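Local coordinates for uncharacterized protein (Legionella longbeachae NSW150, PDB 4JZA), which probably removes the 3-phosphate from phosphatidylinositol 3-phosphate as a phosphoinositide phosphatase, and so may alter host lipid metabolism, at residues Asp598-Arg603 against Lys645-Ala650; His604-Ala609 against Glu617-Pro622; Pro190-Asp195 against Trp294-Thr299; Tyr203-Asp208 against Leu306-Trp311. All coordinates share one frame; numbering follows the deposited sequence.

Interaction 1: residues Asp598-Arg603 against Lys645-Ala650; sequences DLYMSR and KDDDRA
The phenol of Tyr-600 and the guanidinium of Arg-603 both reach one carboxylate, that of Asp-647, which comes to meet them from the opposite direction. Tyr-600 OH donates a hydrogen bond to Asp-647 OD2, 2.6 Å long, entering on the anti side of that oxygen and lying near the carboxylate plane. Ring and carboxylate are turned about 35° against each other, and OD2 sits at the ring edge, beyond the hydroxyl. The second carboxylate oxygen, OD1, faces the edge of the Arg-603 guanidinium at NH2; the two form a salt bridge, but the atoms are modelled too close together for its length to be trusted. Tyr-600 reaches this far because its CG lies anti to the backbone N (chi1 -176°), which sends the ring outward from helix 587-602. Arg-603 has a positive phi (73°), in the kink before helix 604-612; its chain is bent at the third torsion, and the placing of NH2 is doubtful. A second partner of OD2 is His-606 NE2, from helix 604-612, while Pro-622 packs against both Tyr-600 and Asp-647. Farther out, Leu-599 lies against helix 556-574, and the carbonyl of Ser-602 accepts from Arg-8. One buried carboxylate thus ties helix 643-652 to the junction of two consecutive helices. With a phenol and an imidazole both bonded to OD2, Asp-647 is probably held as the anion, and the nearby guanidinium, though uncertain in position, is consistent with that.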
# COMPACT_ATOMS: atom_id res chain seq x y z
N ASP A 598 -23.44 18.14 -7.34
CA ASP A 598 -24.19 17.43 -6.27
C ASP A 598 -23.64 16.06 -5.97
O ASP A 598 -23.54 15.67 -4.79
CB ASP A 598 -25.66 17.25 -6.64
CG ASP A 598 -26.48 18.49 -6.40
OD1 ASP A 598 -25.98 19.41 -5.74
OD2 ASP A 598 -27.63 18.53 -6.88
N LEU A 599 -23.32 15.32 -7.04
CA LEU A 599 -22.83 13.97 -6.89
C LEU A 599 -21.45 13.99 -6.26
O LEU A 599 -21.21 13.27 -5.31
CB LEU A 599 -22.84 13.24 -8.23
CG LEU A 599 -24.25 12.86 -8.75
CD1 LEU A 599 -24.12 12.14 -10.06
CD2 LEU A 599 -25.03 11.95 -7.83
N TYR A 600 -20.58 14.85 -6.78
CA TYR A 600 -19.23 14.99 -6.27
C TYR A 600 -19.31 15.34 -4.81
O TYR A 600 -18.67 14.71 -3.99
CB TYR A 600 -18.44 16.02 -7.09
CG TYR A 600 -17.00 16.13 -6.66
CD1 TYR A 600 -16.64 16.85 -5.53
CD2 TYR A 600 -15.99 15.50 -7.39
CE1 TYR A 600 -15.35 16.95 -5.13
CE2 TYR A 600 -14.68 15.56 -6.99
CZ TYR A 600 -14.37 16.30 -5.85
OH TYR A 600 -13.06 16.36 -5.43
N MSE A 601 -20.13 16.31 -4.45
CA MSE A 601 -20.22 16.72 -3.03
C MSE A 601 -20.95 15.77 -2.11
O MSE A 601 -20.87 15.91 -0.94
CB MSE A 601 -20.87 18.07 -2.94
CG MSE A 601 -19.94 19.12 -3.57
SE MSE A 601 -20.72 20.93 -3.68
CE MSE A 601 -21.06 21.14 -1.75
N SER A 602 -21.67 14.78 -2.62
CA SER A 602 -22.24 13.77 -1.75
C SER A 602 -21.10 13.03 -1.08
O SER A 602 -21.24 12.50 0.06
CB SER A 602 -23.11 12.80 -2.54
OG SER A 602 -22.34 12.05 -3.47
N ARG A 603 -19.99 12.99 -1.82
CA ARG A 603 -18.74 12.39 -1.36
C ARG A 603 -18.85 10.90 -1.34
O ARG A 603 -18.06 10.23 -0.70
CB ARG A 603 -18.34 12.86 0.04
CG ARG A 603 -18.07 14.35 0.15
CD ARG A 603 -17.19 14.69 1.33
NE ARG A 603 -16.13 15.48 0.77
CZ ARG A 603 -14.83 15.23 0.84
NH1 ARG A 603 -14.35 14.22 1.56
NH2 ARG A 603 -14.02 16.01 0.20
N LYS A 645 -8.23 21.00 -3.57
CA LYS A 645 -6.86 20.65 -3.16
C LYS A 645 -6.84 19.85 -1.83
O LYS A 645 -5.99 19.00 -1.63
CB LYS A 645 -5.99 21.88 -3.10
CG LYS A 645 -5.74 22.48 -4.48
CD LYS A 645 -4.87 23.74 -4.39
CE LYS A 645 -4.23 24.11 -5.74
NZ LYS A 645 -5.21 24.87 -6.57
N ASP A 646 -7.82 20.09 -0.97
CA ASP A 646 -8.00 19.32 0.21
C ASP A 646 -8.41 17.92 -0.16
O ASP A 646 -7.91 16.96 0.44
CB ASP A 646 -9.10 19.93 1.09
CG ASP A 646 -8.71 21.32 1.68
OD1 ASP A 646 -7.50 21.60 1.69
OD2 ASP A 646 -9.60 22.12 2.12
N ASP A 647 -9.32 17.78 -1.13
CA ASP A 647 -9.65 16.45 -1.61
C ASP A 647 -8.40 15.69 -2.05
O ASP A 647 -8.25 14.53 -1.73
CB ASP A 647 -10.71 16.49 -2.73
CG ASP A 647 -12.11 16.85 -2.19
OD1 ASP A 647 -12.18 16.88 -0.96
OD2 ASP A 647 -13.09 17.15 -2.94
N ASP A 648 -7.49 16.38 -2.73
CA ASP A 648 -6.29 15.74 -3.25
C ASP A 648 -5.32 15.41 -2.12
O ASP A 648 -4.65 14.39 -2.15
CB ASP A 648 -5.68 16.64 -4.30
CG ASP A 648 -4.37 16.14 -4.86
OD1 ASP A 648 -4.35 15.32 -5.79
OD2 ASP A 648 -3.35 16.64 -4.39
N ARG A 649 -5.28 16.26 -1.11
CA ARG A 649 -4.47 16.02 0.08
C ARG A 649 -4.98 14.76 0.77
O ARG A 649 -4.18 13.89 1.20
CB ARG A 649 -4.56 17.26 1.02
CG ARG A 649 -3.74 17.32 2.33
CD ARG A 649 -2.26 17.19 2.11
NE ARG A 649 -1.89 15.79 2.05
CZ ARG A 649 -0.67 15.29 1.93
NH1 ARG A 649 0.39 16.08 1.86
NH2 ARG A 649 -0.53 13.98 1.88
N ALA A 650 -6.30 14.65 0.92
CA ALA A 650 -6.83 13.50 1.67
C ALA A 650 -6.61 12.20 0.86
O ALA A 650 -6.32 11.18 1.44
CB ALA A 650 -8.27 13.69 2.04

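Interaction 2: residues His604-Ala609 against Glu617-Pro622; sequences HQHEHA and EGIKTP
His-606 and Ile-619 meet because in each the first torsion sets the leading carbon beside the backbone N: CG of the histidine at chi1 -65°, CG1 of the isoleucine at -62°. The side chains then cross at about a right angle, and Ile-619 CG1 rests over the middle of the imidazole, 3.7 Å from the centroid of the His-606 ring and only 9° from its normal, a CH-pi contact. Gly-618 CA approaches the same ring obliquely, 3.7 Å from His-606 CD2. The same imidazole hydrogen-bonds through NE2 to Asp-647. One turn on, the Ala-609 methyl lies against the carbonyl of Gly-618, and Glu-617 CA makes a CA-H...O contact of 3.4 Å with His-606 O; Glu-617 to Ile-619 thus lie close against the helix although no hydrogen bond joins the two segments. Glu-607 and Glu-617 bring their carboxylates near one another with almost parallel planes, OE2 of Glu-607 being 4.8 Å from OE2 of Glu-617. The like charges are probably balanced by separate salt bridges to helix 41-62, Glu-607 to Arg-43 and Glu-617 to Arg-47. The connection from helix 604-612 to helix 622-625 is therefore folded back on the first of these helices, with helix 556-574 touching both Gln-605 and Ile-619, and strand 159-166 of the central mixed sheet meeting His-604, Gln-605 and His-608.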
# COMPACT_ATOMS: atom_id res chain seq x y z
N HIS A 604 -19.84 10.36 -2.02
CA HIS A 604 -19.93 8.93 -2.10
C HIS A 604 -18.62 8.30 -2.64
O HIS A 604 -18.08 7.39 -2.04
CB HIS A 604 -21.07 8.56 -2.99
CG HIS A 604 -21.12 7.11 -3.32
ND1 HIS A 604 -21.67 6.19 -2.47
CD2 HIS A 604 -20.70 6.43 -4.42
CE1 HIS A 604 -21.53 4.98 -2.99
NE2 HIS A 604 -20.95 5.10 -4.17
N GLN A 605 -18.10 8.77 -3.77
CA GLN A 605 -16.87 8.20 -4.31
C GLN A 605 -15.69 8.44 -3.39
O GLN A 605 -14.75 7.66 -3.37
CB GLN A 605 -16.54 8.84 -5.67
CG GLN A 605 -17.51 8.49 -6.78
CD GLN A 605 -17.61 7.00 -7.04
OE1 GLN A 605 -16.72 6.25 -6.68
NE2 GLN A 605 -18.68 6.57 -7.67
N HIS A 606 -15.70 9.54 -2.66
CA HIS A 606 -14.58 9.87 -1.81
C HIS A 606 -14.47 8.81 -0.74
O HIS A 606 -13.36 8.35 -0.38
CB HIS A 606 -14.74 11.24 -1.13
CG HIS A 606 -14.76 12.42 -2.07
ND1 HIS A 606 -15.62 12.51 -3.14
CD2 HIS A 606 -14.12 13.60 -1.99
CE1 HIS A 606 -15.46 13.69 -3.72
NE2 HIS A 606 -14.57 14.38 -3.03
N GLU A 607 -15.64 8.43 -0.21
CA GLU A 607 -15.74 7.42 0.83
C GLU A 607 -15.32 6.06 0.35
O GLU A 607 -14.63 5.29 1.07
CB GLU A 607 -17.17 7.36 1.36
CG GLU A 607 -17.52 8.65 2.06
CD GLU A 607 -16.84 8.76 3.42
OE1 GLU A 607 -16.56 9.93 3.88
OE2 GLU A 607 -16.59 7.66 4.03
N HIS A 608 -15.71 5.75 -0.87
CA HIS A 608 -15.32 4.48 -1.48
C HIS A 608 -13.81 4.40 -1.56
O HIS A 608 -13.23 3.45 -1.07
CB HIS A 608 -15.96 4.32 -2.85
CG HIS A 608 -15.90 2.94 -3.38
ND1 HIS A 608 -15.08 2.59 -4.44
CD2 HIS A 608 -16.54 1.81 -3.01
CE1 HIS A 608 -15.24 1.31 -4.70
NE2 HIS A 608 -16.11 0.81 -3.84
N ALA A 609 -13.15 5.41 -2.10
CA ALA A 609 -11.67 5.51 -1.96
C ALA A 609 -11.14 5.35 -0.53
O ALA A 609 -10.11 4.71 -0.28
CB ALA A 609 -11.18 6.81 -2.54
N GLU A 617 -10.14 9.73 2.52
CA GLU A 617 -11.34 9.97 1.77
C GLU A 617 -11.22 11.27 1.02
O GLU A 617 -11.53 12.33 1.54
CB GLU A 617 -12.52 10.05 2.72
CG GLU A 617 -12.89 8.72 3.35
CD GLU A 617 -12.22 8.50 4.69
OE1 GLU A 617 -11.97 9.49 5.39
OE2 GLU A 617 -11.96 7.34 5.05
N GLY A 618 -10.79 11.16 -0.22
CA GLY A 618 -10.74 12.29 -1.16
C GLY A 618 -10.56 11.73 -2.56
O GLY A 618 -10.63 10.53 -2.71
N ILE A 619 -10.32 12.60 -3.54
CA ILE A 619 -10.09 12.25 -4.91
C ILE A 619 -8.80 12.91 -5.39
O ILE A 619 -8.52 14.06 -5.11
CB ILE A 619 -11.24 12.77 -5.79
CG1 ILE A 619 -12.59 12.14 -5.39
CG2 ILE A 619 -10.99 12.54 -7.29
CD1 ILE A 619 -12.57 10.63 -5.44
N LYS A 620 -8.05 12.21 -6.19
CA LYS A 620 -6.81 12.71 -6.71
C LYS A 620 -7.04 13.81 -7.71
O LYS A 620 -7.85 13.66 -8.63
CB LYS A 620 -6.07 11.57 -7.39
CG LYS A 620 -4.58 11.60 -7.19
CD LYS A 620 -4.18 11.29 -5.74
CE LYS A 620 -2.72 11.69 -5.51
NZ LYS A 620 -2.38 13.13 -5.70
N THR A 621 -6.36 14.94 -7.51
CA THR A 621 -6.16 15.95 -8.54
C THR A 621 -7.47 16.36 -9.25
O THR A 621 -7.55 16.38 -10.44
CB THR A 621 -5.03 15.38 -9.45
OG1 THR A 621 -3.78 15.88 -9.00
CG2 THR A 621 -5.09 15.80 -10.73
N PRO A 622 -8.52 16.71 -8.50
CA PRO A 622 -9.79 17.01 -9.16
C PRO A 622 -9.73 18.17 -10.15
O PRO A 622 -10.40 18.13 -11.18
CB PRO A 622 -10.72 17.39 -8.00
CG PRO A 622 -10.09 16.83 -6.78
CD PRO A 622 -8.63 16.91 -7.04

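Interaction 3: residues Pro190-Asp195 against Trp294-Thr299; sequences PGWLRD and WEIWDT
Ile-296 points its CG2 branch at the face of the Trp-192 indole, the two side chains lying roughly perpendicular. CG2 sits over the five-membered ring, close to its normal, as a CH-pi contact; the indole has Ile-296 on this face and Leu-193 CB near the rim of the other. At the indole edge, near the ring plane, NE1 makes a weak hydrogen bond to Thr-299 OG1, 3.4 Å long and bent to 140° at the hydrogen. Trp-192 chi1 is 67°, placing CG between the backbone N and carbonyl carbon and turning the ring toward the partner segment. This packing joins two short helices, 191-194 and 293-296, nearly a hundred residues apart, the first of them in the phosphoinositide phosphatase insertion domain; the chain between them is mostly helical, with no strand. Glu-295 runs alongside the indole, antiparallel to it, its carboxylate plane 75° from the ring and its OE2 3.8 Å from Trp-192 CB. The Trp-192 ring also meets Phe-204 of helix 198-206 edge-to-face, and Ile-292 and Ala-300 touch it from the loops bordering the second segment.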
# COMPACT_ATOMS: atom_id res chain seq x y z
N PRO A 190 13.51 -18.54 0.47
CA PRO A 190 14.89 -18.47 0.89
C PRO A 190 15.68 -17.57 -0.04
O PRO A 190 15.43 -17.58 -1.28
CB PRO A 190 15.37 -19.92 0.75
CG PRO A 190 14.50 -20.55 -0.30
CD PRO A 190 13.28 -19.67 -0.44
N GLY A 191 16.65 -16.85 0.54
CA GLY A 191 17.54 -15.91 -0.19
C GLY A 191 18.09 -16.38 -1.52
O GLY A 191 18.17 -15.61 -2.48
N TRP A 192 18.49 -17.64 -1.59
CA TRP A 192 19.07 -18.17 -2.80
C TRP A 192 18.13 -18.12 -3.95
O TRP A 192 18.56 -18.04 -5.11
CB TRP A 192 19.55 -19.59 -2.58
CG TRP A 192 18.52 -20.65 -2.33
CD1 TRP A 192 18.16 -21.19 -1.11
CD2 TRP A 192 17.82 -21.42 -3.34
NE1 TRP A 192 17.24 -22.23 -1.32
CE2 TRP A 192 17.03 -22.39 -2.67
CE3 TRP A 192 17.79 -21.37 -4.74
CZ2 TRP A 192 16.20 -23.27 -3.35
CZ3 TRP A 192 16.95 -22.25 -5.44
CH2 TRP A 192 16.16 -23.18 -4.74
N LEU A 193 16.83 -18.19 -3.64
CA LEU A 193 15.79 -18.19 -4.70
C LEU A 193 15.58 -16.81 -5.23
O LEU A 193 15.41 -16.62 -6.43
CB LEU A 193 14.49 -18.73 -4.15
CG LEU A 193 13.38 -19.06 -5.15
CD1 LEU A 193 13.81 -19.95 -6.32
CD2 LEU A 193 12.31 -19.74 -4.34
N ARG A 194 15.62 -15.85 -4.30
CA ARG A 194 15.54 -14.46 -4.66
C ARG A 194 16.68 -14.04 -5.54
O ARG A 194 16.47 -13.27 -6.46
CB ARG A 194 15.55 -13.60 -3.43
CG ARG A 194 14.26 -13.68 -2.65
CD ARG A 194 14.23 -12.61 -1.58
NE ARG A 194 13.20 -12.89 -0.58
CZ ARG A 194 11.88 -12.75 -0.79
NH1 ARG A 194 11.40 -12.36 -1.97
NH2 ARG A 194 11.03 -13.01 0.19
N ASP A 195 17.88 -14.54 -5.28
CA ASP A 195 19.07 -14.16 -6.05
C ASP A 195 19.14 -14.74 -7.48
O ASP A 195 19.97 -14.32 -8.25
CB ASP A 195 20.32 -14.50 -5.26
CG ASP A 195 20.43 -13.72 -3.93
OD1 ASP A 195 19.66 -12.74 -3.70
OD2 ASP A 195 21.29 -14.08 -3.11
N TRP A 294 25.51 -26.59 -0.94
CA TRP A 294 25.53 -26.76 0.50
C TRP A 294 24.24 -26.28 1.09
O TRP A 294 23.79 -26.79 2.10
CB TRP A 294 26.68 -25.95 1.11
CG TRP A 294 27.97 -26.63 0.89
CD1 TRP A 294 28.87 -26.40 -0.11
CD2 TRP A 294 28.48 -27.74 1.64
NE1 TRP A 294 29.91 -27.26 -0.01
CE2 TRP A 294 29.70 -28.10 1.05
CE3 TRP A 294 28.01 -28.45 2.75
CZ2 TRP A 294 30.50 -29.13 1.55
CZ3 TRP A 294 28.81 -29.48 3.26
CH2 TRP A 294 30.05 -29.82 2.64
N GLU A 295 23.66 -25.28 0.44
CA GLU A 295 22.56 -24.54 1.01
C GLU A 295 21.20 -24.99 0.45
O GLU A 295 20.23 -25.08 1.20
CB GLU A 295 22.88 -23.02 0.91
CG GLU A 295 21.85 -22.10 0.28
CD GLU A 295 22.23 -20.61 0.39
OE1 GLU A 295 23.39 -20.20 0.08
OE2 GLU A 295 21.32 -19.82 0.76
N ILE A 296 21.16 -25.40 -0.82
CA ILE A 296 19.89 -25.74 -1.44
C ILE A 296 19.53 -27.19 -1.60
O ILE A 296 18.44 -27.48 -2.05
CB ILE A 296 19.75 -25.06 -2.80
CG1 ILE A 296 20.59 -25.68 -3.91
CG2 ILE A 296 20.15 -23.62 -2.63
CD1 ILE A 296 20.22 -25.10 -5.27
N TRP A 297 20.40 -28.11 -1.24
CA TRP A 297 20.14 -29.52 -1.58
C TRP A 297 18.91 -30.12 -0.87
O TRP A 297 18.37 -31.11 -1.33
CB TRP A 297 21.35 -30.38 -1.23
CG TRP A 297 21.56 -30.48 0.19
CD1 TRP A 297 22.39 -29.71 0.93
CD2 TRP A 297 20.95 -31.39 1.08
NE1 TRP A 297 22.38 -30.11 2.23
CE2 TRP A 297 21.48 -31.13 2.36
CE3 TRP A 297 20.04 -32.43 0.93
CZ2 TRP A 297 21.12 -31.85 3.48
CZ3 TRP A 297 19.68 -33.16 2.04
CH2 TRP A 297 20.21 -32.87 3.31
N ASP A 298 18.54 -29.58 0.29
CA ASP A 298 17.39 -30.10 0.99
C ASP A 298 16.12 -29.32 0.69
O ASP A 298 15.08 -29.67 1.16
CB ASP A 298 17.59 -30.14 2.50
CG ASP A 298 16.82 -31.33 3.18
OD1 ASP A 298 15.99 -32.00 2.53
OD2 ASP A 298 17.05 -31.64 4.38
N THR A 299 16.21 -28.26 -0.09
CA THR A 299 15.05 -27.41 -0.25
C THR A 299 14.69 -27.16 -1.71
O THR A 299 13.57 -26.83 -2.01
CB THR A 299 15.21 -26.09 0.56
OG1 THR A 299 15.97 -25.12 -0.16
CG2 THR A 299 15.92 -26.37 1.90

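Interaction 4: residues Tyr203-Asp208 against Leu306-Trp311; sequences YFCNLD and LPQWYW
Cys-205 sets its sulfur against both Gln-308 and Trp-311, two residues one helical turn apart on helix 308-311. The sulfur-aromatic contact comes first: SG of Cys-205 lies 4.0 Å from Trp-311 CD1 and 4.9 Å from the centroid of the five-membered ring, 55° off its normal, an oblique approach to the pyrrole part of the indole. The apolar packing is made by the aliphatic part of Gln-308, whose CG lies 4.0 Å from Cys-205 SG and equally near CB. Gln-308 is extended, with CG anti to the backbone N (chi1 -170°), which carries its methylene groups past the cysteine, while the side chain also touches Ala-389 and Val-390 of helix 388-402. No hydrogen bond joins the two segments. The polar contacts lie within the second segment or beyond it: Trp-311 NE1 bonds to Ile-303 O and only weakly to Leu-306 O, at 3.4 Å; the Ile-303 bond probably limits rotation of the indole. Leu-207 O is held nearby by Ser-304 OG, a further tie between the two arms of the chain. The contact joins the C-terminal part of helix 198-206, in the phosphoinositide phosphatase insertion domain, to the returning chain. It belongs to the helical excursion that leaves the central sheet after strand 159-166 and comes back at its neighbour, strand 352-359.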
# COMPACT_ATOMS: atom_id res chain seq x y z
N TYR A 203 13.15 -22.48 -13.73
CA TYR A 203 13.55 -23.89 -13.60
C TYR A 203 13.01 -24.46 -12.29
O TYR A 203 12.24 -25.40 -12.31
CB TYR A 203 15.07 -24.07 -13.68
CG TYR A 203 15.52 -25.52 -13.66
CD1 TYR A 203 15.47 -26.27 -14.81
CD2 TYR A 203 15.99 -26.12 -12.54
CE1 TYR A 203 15.87 -27.58 -14.85
CE2 TYR A 203 16.38 -27.45 -12.56
CZ TYR A 203 16.32 -28.18 -13.73
OH TYR A 203 16.68 -29.52 -13.82
N PHE A 204 13.37 -23.87 -11.18
CA PHE A 204 13.03 -24.43 -9.88
C PHE A 204 11.55 -24.27 -9.57
O PHE A 204 10.95 -25.14 -8.95
CB PHE A 204 13.87 -23.79 -8.77
CG PHE A 204 15.32 -24.20 -8.77
CD1 PHE A 204 15.70 -25.47 -8.36
CD2 PHE A 204 16.31 -23.32 -9.18
CE1 PHE A 204 17.04 -25.84 -8.37
CE2 PHE A 204 17.65 -23.68 -9.18
CZ PHE A 204 18.02 -24.94 -8.78
N CYS A 205 10.94 -23.17 -9.98
CA CYS A 205 9.52 -22.95 -9.63
C CYS A 205 8.59 -23.83 -10.45
O CYS A 205 7.47 -24.06 -10.06
CB CYS A 205 9.10 -21.46 -9.72
SG CYS A 205 9.89 -20.43 -8.46
N ASN A 206 9.07 -24.35 -11.58
CA ASN A 206 8.23 -25.25 -12.40
C ASN A 206 8.64 -26.71 -12.36
O ASN A 206 8.00 -27.55 -12.99
CB ASN A 206 8.21 -24.76 -13.83
CG ASN A 206 7.51 -23.43 -13.94
OD1 ASN A 206 6.30 -23.38 -13.87
ND2 ASN A 206 8.27 -22.36 -14.05
N LEU A 207 9.66 -27.01 -11.57
CA LEU A 207 10.21 -28.35 -11.48
C LEU A 207 9.11 -29.36 -11.22
O LEU A 207 8.35 -29.25 -10.25
CB LEU A 207 11.22 -28.43 -10.33
CG LEU A 207 12.14 -29.64 -10.29
CD1 LEU A 207 13.13 -29.58 -11.45
CD2 LEU A 207 12.84 -29.69 -8.95
N ASP A 208 9.04 -30.34 -12.11
CA ASP A 208 8.16 -31.50 -12.00
C ASP A 208 8.35 -32.33 -10.70
O ASP A 208 9.47 -32.53 -10.26
CB ASP A 208 8.41 -32.39 -13.20
CG ASP A 208 7.52 -33.57 -13.23
OD1 ASP A 208 6.43 -33.55 -12.65
OD2 ASP A 208 7.90 -34.56 -13.83
N LEU A 306 4.47 -24.82 -4.35
CA LEU A 306 3.72 -23.60 -4.20
C LEU A 306 3.92 -22.74 -5.43
O LEU A 306 4.88 -22.85 -6.14
CB LEU A 306 4.18 -22.87 -2.96
CG LEU A 306 3.78 -23.62 -1.71
CD1 LEU A 306 4.43 -22.98 -0.48
CD2 LEU A 306 2.27 -23.66 -1.61
N PRO A 307 2.98 -21.87 -5.69
CA PRO A 307 3.03 -21.05 -6.90
C PRO A 307 4.06 -19.94 -6.89
O PRO A 307 4.38 -19.38 -5.86
CB PRO A 307 1.65 -20.46 -6.94
CG PRO A 307 1.25 -20.39 -5.50
CD PRO A 307 1.80 -21.59 -4.85
N GLN A 308 4.58 -19.65 -8.09
CA GLN A 308 5.65 -18.67 -8.28
C GLN A 308 5.26 -17.27 -7.80
O GLN A 308 6.09 -16.55 -7.27
CB GLN A 308 6.05 -18.69 -9.74
CG GLN A 308 7.30 -17.92 -10.10
CD GLN A 308 7.55 -17.95 -11.61
OE1 GLN A 308 6.64 -18.20 -12.41
NE2 GLN A 308 8.79 -17.68 -12.01
N TRP A 309 4.00 -16.87 -7.93
CA TRP A 309 3.59 -15.60 -7.36
C TRP A 309 3.86 -15.51 -5.86
O TRP A 309 4.11 -14.45 -5.35
CB TRP A 309 2.14 -15.26 -7.65
CG TRP A 309 1.10 -16.09 -7.02
CD1 TRP A 309 0.33 -17.00 -7.63
CD2 TRP A 309 0.67 -16.04 -5.67
NE1 TRP A 309 -0.57 -17.54 -6.75
CE2 TRP A 309 -0.36 -16.96 -5.52
CE3 TRP A 309 1.05 -15.29 -4.55
CZ2 TRP A 309 -1.02 -17.17 -4.29
CZ3 TRP A 309 0.39 -15.50 -3.32
CH2 TRP A 309 -0.63 -16.42 -3.21
N TYR A 310 3.79 -16.63 -5.15
CA TYR A 310 3.99 -16.63 -3.71
C TYR A 310 5.45 -16.37 -3.43
O TYR A 310 5.78 -15.53 -2.58
CB TYR A 310 3.56 -17.95 -3.10
CG TYR A 310 3.83 -18.05 -1.66
CD1 TYR A 310 3.11 -17.29 -0.76
CD2 TYR A 310 4.83 -18.90 -1.18
CE1 TYR A 310 3.37 -17.35 0.60
CE2 TYR A 310 5.09 -18.97 0.19
CZ TYR A 310 4.36 -18.19 1.08
OH TYR A 310 4.59 -18.23 2.46
N TRP A 311 6.34 -17.03 -4.16
CA TRP A 311 7.78 -16.95 -3.85
C TRP A 311 8.41 -15.58 -4.08
O TRP A 311 9.43 -15.26 -3.50
CB TRP A 311 8.58 -18.03 -4.62
CG TRP A 311 8.22 -19.47 -4.28
CD1 TRP A 311 7.72 -20.39 -5.13
CD2 TRP A 311 8.33 -20.13 -3.00
NE1 TRP A 311 7.51 -21.57 -4.47
CE2 TRP A 311 7.88 -21.44 -3.17
CE3 TRP A 311 8.79 -19.74 -1.75
CZ2 TRP A 311 7.86 -22.35 -2.13
CZ3 TRP A 311 8.77 -20.66 -0.72
CH2 TRP A 311 8.33 -21.94 -0.91

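The four contacts form two pairs on separate parts of the molecule. Interactions 1 and 2, centres about 6 Å apart, share the His-606 to Asp-647 bond; Asp-648 OD1 also holds Lys-620 NZ, 2.9 Å away. Interactions 3 and 4, centres about 13 Å apart, pair the chain leaving strand 159-166 with the chain returning to strand 352-359 and meet through Trp-192, Phe-204 and Ile-296. Nearest atoms of interactions 2 and 4 are about 23 Å apart. No ligand marks the active site, but the turn from strand 545-549 into helix 556-574 carries a CX5R sequence consistent with a phosphatase P-loop; Gln-605 and Ile-619 of interaction 2, and Leu-599 in the segment of interaction 1, touch that helix.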